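Local coordinates for ribonucleoside-diphosphate reductase (PDB 5IM3), which probably reduces ribonucleoside diphosphates to the deoxyribonucleotides needed for DNA synthesis, and is an allosteric enzyme that binds dATP in an N-terminal ATP cone, at residues K55-V60 with H72-R77; A108-R111 with V117-D120. All coordinates share one frame; numbering follows the deposited sequence.

Contact 1. Residues K55-V60 with H72-R77. With DTP (2'-deoxyadenosine 5'-triphosphate), chain D.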
loop_
_atom_site.group_PDB
_atom_site.type_symbol
_atom_site.label_atom_id
_atom_site.label_comp_id
_atom_site.label_asym_id
_atom_site.label_seq_id
_atom_site.Cartn_x
_atom_site.Cartn_y
_atom_site.Cartn_z
ATOM N N LYS A 55 -12.910 -49.906 -38.668
ATOM C CA LYS A 55 -11.826 -50.321 -39.553
ATOM C C LYS A 55 -10.468 -50.022 -38.932
ATOM O O LYS A 55 -9.549 -50.845 -39.002
ATOM C CB LYS A 55 -11.942 -49.621 -40.908
ATOM C CG LYS A 55 -13.157 -49.997 -41.749
ATOM C CD LYS A 55 -13.014 -49.423 -43.160
ATOM C CE LYS A 55 -14.321 -49.433 -43.946
ATOM N NZ LYS A 55 -14.574 -48.133 -44.649
ATOM N N ALA A 56 -10.324 -48.844 -38.318
ATOM C CA ALA A 56 -9.032 -48.447 -37.768
ATOM C C ALA A 56 -8.662 -49.272 -36.543
ATOM O O ALA A 56 -7.479 -49.546 -36.318
ATOM C CB ALA A 56 -9.045 -46.958 -37.421
ATOM N N PHE A 57 -9.648 -49.672 -35.737
ATOM C CA PHE A 57 -9.350 -50.546 -34.608
ATOM C C PHE A 57 -8.924 -51.926 -35.090
ATOM O O PHE A 57 -7.949 -52.494 -34.584
ATOM C CB PHE A 57 -10.561 -50.651 -33.683
ATOM C CG PHE A 57 -10.631 -49.561 -32.649
ATOM C CD1 PHE A 57 -9.967 -49.693 -31.440
ATOM C CD2 PHE A 57 -11.366 -48.411 -32.882
ATOM C CE1 PHE A 57 -10.029 -48.696 -30.487
ATOM C CE2 PHE A 57 -11.432 -47.409 -31.932
ATOM C CZ PHE A 57 -10.763 -47.550 -30.735
ATOM N N LEU A 58 -9.633 -52.477 -36.076
ATOM C CA LEU A 58 -9.291 -53.792 -36.599
ATOM C C LEU A 58 -7.994 -53.791 -37.392
ATOM O O LEU A 58 -7.461 -54.869 -37.670
ATOM C CB LEU A 58 -10.431 -54.320 -37.471
ATOM C CG LEU A 58 -11.623 -54.882 -36.696
ATOM C CD1 LEU A 58 -12.807 -55.096 -37.626
ATOM C CD2 LEU A 58 -11.246 -56.186 -35.993
ATOM N N ALA A 59 -7.473 -52.620 -37.752
ATOM C CA ALA A 59 -6.210 -52.566 -38.477
ATOM C C ALA A 59 -5.025 -52.712 -37.532
ATOM O O ALA A 59 -4.072 -53.436 -37.833
ATOM C CB ALA A 59 -6.110 -51.257 -39.260
ATOM N N VAL A 60 -5.073 -52.041 -36.382
ATOM C CA VAL A 60 -3.959 -52.112 -35.445
ATOM C C VAL A 60 -4.032 -53.388 -34.616
ATOM O O VAL A 60 -2.995 -53.964 -34.272
ATOM C CB VAL A 60 -3.936 -50.857 -34.556
ATOM C CG1 VAL A 60 -4.014 -49.604 -35.421
ATOM C CG2 VAL A 60 -5.070 -50.882 -33.549
ATOM N N HIS A 72 -16.803 -52.158 -29.775
ATOM C CA HIS A 72 -18.141 -51.691 -30.117
ATOM C C HIS A 72 -18.627 -50.625 -29.144
ATOM O O HIS A 72 -19.214 -49.618 -29.559
ATOM C CB HIS A 72 -19.077 -52.897 -30.148
ATOM C CG HIS A 72 -20.529 -52.558 -30.068
ATOM N ND1 HIS A 72 -21.229 -52.573 -28.881
ATOM C CD2 HIS A 72 -21.425 -52.236 -31.031
ATOM C CE1 HIS A 72 -22.490 -52.258 -29.114
ATOM N NE2 HIS A 72 -22.635 -52.052 -30.410
ATOM N N ASP A 73 -18.387 -50.822 -27.847
ATOM C CA ASP A 73 -18.758 -49.807 -26.866
ATOM C C ASP A 73 -17.969 -48.521 -27.082
ATOM O O ASP A 73 -18.522 -47.420 -26.983
ATOM C CB ASP A 73 -18.533 -50.341 -25.450
ATOM C CG ASP A 73 -19.294 -49.558 -24.400
ATOM O OD1 ASP A 73 -20.342 -48.968 -24.739
ATOM O OD2 ASP A 73 -18.851 -49.545 -23.232
ATOM N N THR A 74 -16.675 -48.641 -27.382
ATOM C CA THR A 74 -15.840 -47.461 -27.584
ATOM C C THR A 74 -16.240 -46.708 -28.846
ATOM O O THR A 74 -16.417 -45.485 -28.820
ATOM C CB THR A 74 -14.367 -47.867 -27.655
ATOM O OG1 THR A 74 -14.020 -48.619 -26.488
ATOM C CG2 THR A 74 -13.474 -46.640 -27.744
ATOM N N VAL A 75 -16.381 -47.422 -29.965
ATOM C CA VAL A 75 -16.685 -46.769 -31.236
ATOM C C VAL A 75 -17.980 -45.975 -31.129
ATOM O O VAL A 75 -18.033 -44.789 -31.476
ATOM C CB VAL A 75 -16.756 -47.809 -32.370
ATOM C CG1 VAL A 75 -17.145 -47.147 -33.681
ATOM C CG2 VAL A 75 -15.421 -48.529 -32.519
ATOM N N ARG A 76 -19.046 -46.618 -30.646
ATOM C CA ARG A 76 -20.333 -45.940 -30.547
ATOM C C ARG A 76 -20.272 -44.758 -29.592
ATOM O O ARG A 76 -21.054 -43.810 -29.727
ATOM C CB ARG A 76 -21.413 -46.927 -30.105
ATOM C CG ARG A 76 -21.701 -48.014 -31.125
ATOM C CD ARG A 76 -22.719 -49.016 -30.598
ATOM N NE ARG A 76 -24.012 -48.397 -30.304
ATOM C CZ ARG A 76 -25.055 -49.040 -29.780
ATOM N NH1 ARG A 76 -24.972 -50.327 -29.484
ATOM N NH2 ARG A 76 -26.188 -48.396 -29.548
ATOM N N ARG A 77 -19.359 -44.793 -28.619
ATOM C CA ARG A 77 -19.154 -43.629 -27.767
ATOM C C ARG A 77 -18.469 -42.507 -28.537
ATOM O O ARG A 77 -18.877 -41.343 -28.447
ATOM C CB ARG A 77 -18.333 -44.018 -26.537
ATOM C CG ARG A 77 -18.100 -42.876 -25.557
ATOM C CD ARG A 77 -17.246 -43.315 -24.376
ATOM N NE ARG A 77 -15.932 -43.795 -24.799
ATOM C CZ ARG A 77 -14.915 -43.005 -25.130
ATOM N NH1 ARG A 77 -15.049 -41.685 -25.099
ATOM N NH2 ARG A 77 -13.758 -43.536 -25.503
HETATM P PG DTP D . -11.110 -43.019 -50.220
HETATM O O1G DTP D . -12.497 -43.343 -49.962
HETATM O O2G DTP D . -10.288 -44.186 -50.662
HETATM O O3G DTP D . -10.933 -41.888 -51.188
HETATM P PB DTP D . -10.917 -42.554 -47.358
HETATM O O1B DTP D . -12.333 -42.166 -47.241
HETATM O O2B DTP D . -10.054 -41.659 -46.481
HETATM O O3B DTP D . -10.440 -42.499 -48.875
HETATM P PA DTP D . -11.764 -45.292 -47.026
HETATM O O1A DTP D . -11.043 -46.553 -47.296
HETATM O O2A DTP D . -12.841 -45.012 -48.086
HETATM O O3A DTP D . -10.733 -44.082 -46.961
HETATM O "O5'" DTP D . -12.443 -45.212 -45.611
HETATM C "C5'" DTP D . -11.755 -45.738 -44.466
HETATM C "C4'" DTP D . -11.607 -44.708 -43.373
HETATM O "O4'" DTP D . -11.520 -45.386 -42.102
HETATM C "C3'" DTP D . -10.358 -43.821 -43.486
HETATM O "O3'" DTP D . -10.722 -42.440 -43.499
HETATM C "C2'" DTP D . -9.546 -44.137 -42.229
HETATM C "C1'" DTP D . -10.177 -45.399 -41.667
HETATM N N9 DTP D . -9.549 -46.649 -42.089
HETATM C C8 DTP D . -9.999 -47.578 -42.989
HETATM N N7 DTP D . -9.170 -48.573 -43.192
HETATM C C5 DTP D . -8.098 -48.280 -42.363
HETATM C C6 DTP D . -6.881 -48.943 -42.114
HETATM N N6 DTP D . -6.494 -50.049 -42.755
HETATM N N1 DTP D . -6.045 -48.398 -41.207
HETATM C C2 DTP D . -6.403 -47.262 -40.603
HETATM N N3 DTP D . -7.510 -46.538 -40.770
HETATM C C4 DTP D . -8.323 -47.103 -41.670
#
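F57 reaches from helix 46-60 to helix 69-88 and meets T74 and V75 with one end and one flank of its ring. Its CZ lies 4.1 Å from CG2 of T74, and its CD2 lies at the same 4.1 Å from CG2 of V75. Both methyls approach the ring obliquely. The two approaches differ in direction: the side chains of F57 and T74 cross at about a right angle, whereas F57 and V75 run antiparallel past each other. In T74, CG2 stands anti to the backbone N (chi1 -55°, measured to OG1), which turns the methyl to the ring and leaves OG1 to hydrogen-bond the carbonyl O of R70, one turn earlier. The hydroxyl is thereby satisfied inside its own helix, and the surface offered to F57 is apolar. No hydrogen bond joins the two segments. The nearest CA atoms, those of F57 and V75, are 8.9 Å apart, a gap bridged by the ring of F57; only 99 Å² is buried in all. V75 also packs on T50, I53 and T54 of helix 46-60, extending the interface along that helix.

Another side of helix 46-60 carries the nucleotide. CB of K55 is 3.5 Å from C8 of the dATP base, CB of A56 is 3.7 Å from N3, and CB of A59 is 3.5 Å from N1, so the adenine rests on aliphatic carbon along this helix. Q102, Y124, R132 and R37 hydrogen-bond the same dATP. A helix with one side packed into the helical core and another against a regulatory nucleotide belongs to the ATP cone of ribonucleotide reductase, seen here with dATP bound.

Contact 2. Residues A108-R111 with V117-D120. With DTP (2'-deoxyadenosine 5'-triphosphate), chain D.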
loop_
_atom_site.group_PDB
_atom_site.type_symbol
_atom_site.label_atom_id
_atom_site.label_comp_id
_atom_site.label_asym_id
_atom_site.label_seq_id
_atom_site.Cartn_x
_atom_site.Cartn_y
_atom_site.Cartn_z
ATOM N N ALA A 108 -11.904 -37.084 -31.776
ATOM C CA ALA A 108 -12.489 -37.945 -30.754
ATOM C C ALA A 108 -11.537 -39.074 -30.376
ATOM O O ALA A 108 -11.339 -39.365 -29.191
ATOM C CB ALA A 108 -13.824 -38.506 -31.245
ATOM N N LEU A 109 -10.941 -39.731 -31.377
ATOM C CA LEU A 109 -9.953 -40.769 -31.095
ATOM C C LEU A 109 -8.794 -40.214 -30.277
ATOM O O LEU A 109 -8.316 -40.866 -29.339
ATOM C CB LEU A 109 -9.436 -41.371 -32.401
ATOM C CG LEU A 109 -10.340 -42.388 -33.103
ATOM C CD1 LEU A 109 -9.924 -42.561 -34.560
ATOM C CD2 LEU A 109 -10.305 -43.723 -32.370
ATOM N N MET A 110 -8.335 -39.006 -30.612
ATOM C CA MET A 110 -7.157 -38.446 -29.960
ATOM C C MET A 110 -7.448 -38.038 -28.521
ATOM O O MET A 110 -6.644 -38.308 -27.623
ATOM C CB MET A 110 -6.644 -37.252 -30.759
ATOM C CG MET A 110 -5.999 -37.629 -32.078
ATOM S SD MET A 110 -5.478 -36.173 -32.993
ATOM C CE MET A 110 -4.825 -36.915 -34.488
ATOM N N ARG A 111 -8.581 -37.369 -28.277
ATOM C CA ARG A 111 -8.899 -36.954 -26.916
ATOM C C ARG A 111 -9.130 -38.147 -26.000
ATOM O O ARG A 111 -8.963 -38.018 -24.784
ATOM C CB ARG A 111 -10.127 -36.041 -26.901
ATOM C CG ARG A 111 -9.911 -34.696 -27.578
ATOM C CD ARG A 111 -11.011 -33.708 -27.225
ATOM N NE ARG A 111 -10.709 -32.973 -25.995
ATOM C CZ ARG A 111 -10.254 -31.722 -25.948
ATOM N NH1 ARG A 111 -10.045 -31.028 -27.061
ATOM N NH2 ARG A 111 -10.012 -31.152 -24.773
ATOM N N VAL A 117 -4.437 -46.115 -32.535
ATOM C CA VAL A 117 -5.526 -46.142 -33.506
ATOM C C VAL A 117 -5.653 -44.793 -34.199
ATOM O O VAL A 117 -5.904 -44.725 -35.407
ATOM C CB VAL A 117 -6.849 -46.553 -32.831
ATOM C CG1 VAL A 117 -7.959 -46.665 -33.870
ATOM C CG2 VAL A 117 -6.694 -47.873 -32.093
ATOM N N ALA A 118 -5.478 -43.700 -33.451
ATOM C CA ALA A 118 -5.581 -42.373 -34.047
ATOM C C ALA A 118 -4.510 -42.166 -35.111
ATOM O O ALA A 118 -4.798 -41.673 -36.207
ATOM C CB ALA A 118 -5.482 -41.298 -32.967
ATOM N N ARG A 119 -3.265 -42.540 -34.807
ATOM C CA ARG A 119 -2.177 -42.277 -35.742
ATOM C C ARG A 119 -2.303 -43.140 -36.992
ATOM O O ARG A 119 -1.977 -42.691 -38.097
ATOM C CB ARG A 119 -0.823 -42.498 -35.064
ATOM C CG ARG A 119 -0.332 -43.933 -35.053
ATOM C CD ARG A 119 0.898 -44.082 -34.168
ATOM N NE ARG A 119 1.918 -43.071 -34.443
ATOM C CZ ARG A 119 2.833 -43.162 -35.406
ATOM N NH1 ARG A 119 2.865 -44.220 -36.206
ATOM N NH2 ARG A 119 3.717 -42.184 -35.574
ATOM N N ASP A 120 -2.774 -44.378 -36.847
ATOM C CA ASP A 120 -2.987 -45.203 -38.030
ATOM C C ASP A 120 -4.202 -44.727 -38.813
ATOM O O ASP A 120 -4.261 -44.907 -40.035
ATOM C CB ASP A 120 -3.122 -46.671 -37.631
ATOM C CG ASP A 120 -1.794 -47.279 -37.223
ATOM O OD1 ASP A 120 -0.837 -47.188 -38.019
ATOM O OD2 ASP A 120 -1.695 -47.824 -36.102
HETATM P PG DTP D . -11.110 -43.019 -50.220
HETATM O O1G DTP D . -12.497 -43.343 -49.962
HETATM O O2G DTP D . -10.288 -44.186 -50.662
HETATM O O3G DTP D . -10.933 -41.888 -51.188
HETATM P PB DTP D . -10.917 -42.554 -47.358
HETATM O O1B DTP D . -12.333 -42.166 -47.241
HETATM O O2B DTP D . -10.054 -41.659 -46.481
HETATM O O3B DTP D . -10.440 -42.499 -48.875
HETATM P PA DTP D . -11.764 -45.292 -47.026
HETATM O O1A DTP D . -11.043 -46.553 -47.296
HETATM O O2A DTP D . -12.841 -45.012 -48.086
HETATM O O3A DTP D . -10.733 -44.082 -46.961
HETATM O "O5'" DTP D . -12.443 -45.212 -45.611
HETATM C "C5'" DTP D . -11.755 -45.738 -44.466
HETATM C "C4'" DTP D . -11.607 -44.708 -43.373
HETATM O "O4'" DTP D . -11.520 -45.386 -42.102
HETATM C "C3'" DTP D . -10.358 -43.821 -43.486
HETATM O "O3'" DTP D . -10.722 -42.440 -43.499
HETATM C "C2'" DTP D . -9.546 -44.137 -42.229
HETATM C "C1'" DTP D . -10.177 -45.399 -41.667
HETATM N N9 DTP D . -9.549 -46.649 -42.089
HETATM C C8 DTP D . -9.999 -47.578 -42.989
HETATM N N7 DTP D . -9.170 -48.573 -43.192
HETATM C C5 DTP D . -8.098 -48.280 -42.363
HETATM C C6 DTP D . -6.881 -48.943 -42.114
HETATM N N6 DTP D . -6.494 -50.049 -42.755
HETATM N N1 DTP D . -6.045 -48.398 -41.207
HETATM C C2 DTP D . -6.403 -47.262 -40.603
HETATM N N3 DTP D . -7.510 -46.538 -40.770
HETATM C C4 DTP D . -8.323 -47.103 -41.670
#
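With chi1 at -78°, L109 sets CG anti to its own carbonyl carbon, and chi2 near 162° carries CD2 to V117. V117 answers with CG1, the methyl anti to its backbone N (chi1 -176°). These two methyl carbons, CD2 of L109 and CG1 of V117, come within 4.1 Å, and the leucine and valine side chains meet nearly perpendicular. A118 fills the other part of the interface. Its CB points at helix 98-111 and sits 3.8 Å from CG of M110 and 4.0 Å from CB of L109, so a single methyl is lodged against two consecutive residues. The small side chain allows a close backbone approach: the CA atoms of L109 and A118 are only 5.5 Å apart.

Farther out, L109 also packs on L78 of helix 69-88. M110 and A118 both pack on M110 of the second subunit, while R119, whose CB points away from helix 98-111, forms salt bridges with E106 and E126 of that subunit. The carbonyl O of D120 approaches C2 of the dATP base at 3.2 Å.

Every contact between the two segments is carbon to carbon, and no hydrogen bond crosses; cohesion here therefore rests on shape and exclusion of water, with charge pairing directed to the neighbouring subunit.

In the fold
Both contacts lie in the ATP cone range 32-130, with centres 10 Å apart, and they follow in series along the chain: helices 46-60 and 69-88 form contact 1, then helices 98-111 and 115-138 form contact 2. They join directly through V117, whose CG1 is 3.7 Å from CB of A56 and whose CG2 is 3.8 Å from CE1 of F57. Four successive helices thus share one apolar interior. Each contact also touches the same dATP and the second subunit, which places nucleotide, helical core and subunit interface in physical continuity, consistent with a domain that relays allosteric state through changes in assembly.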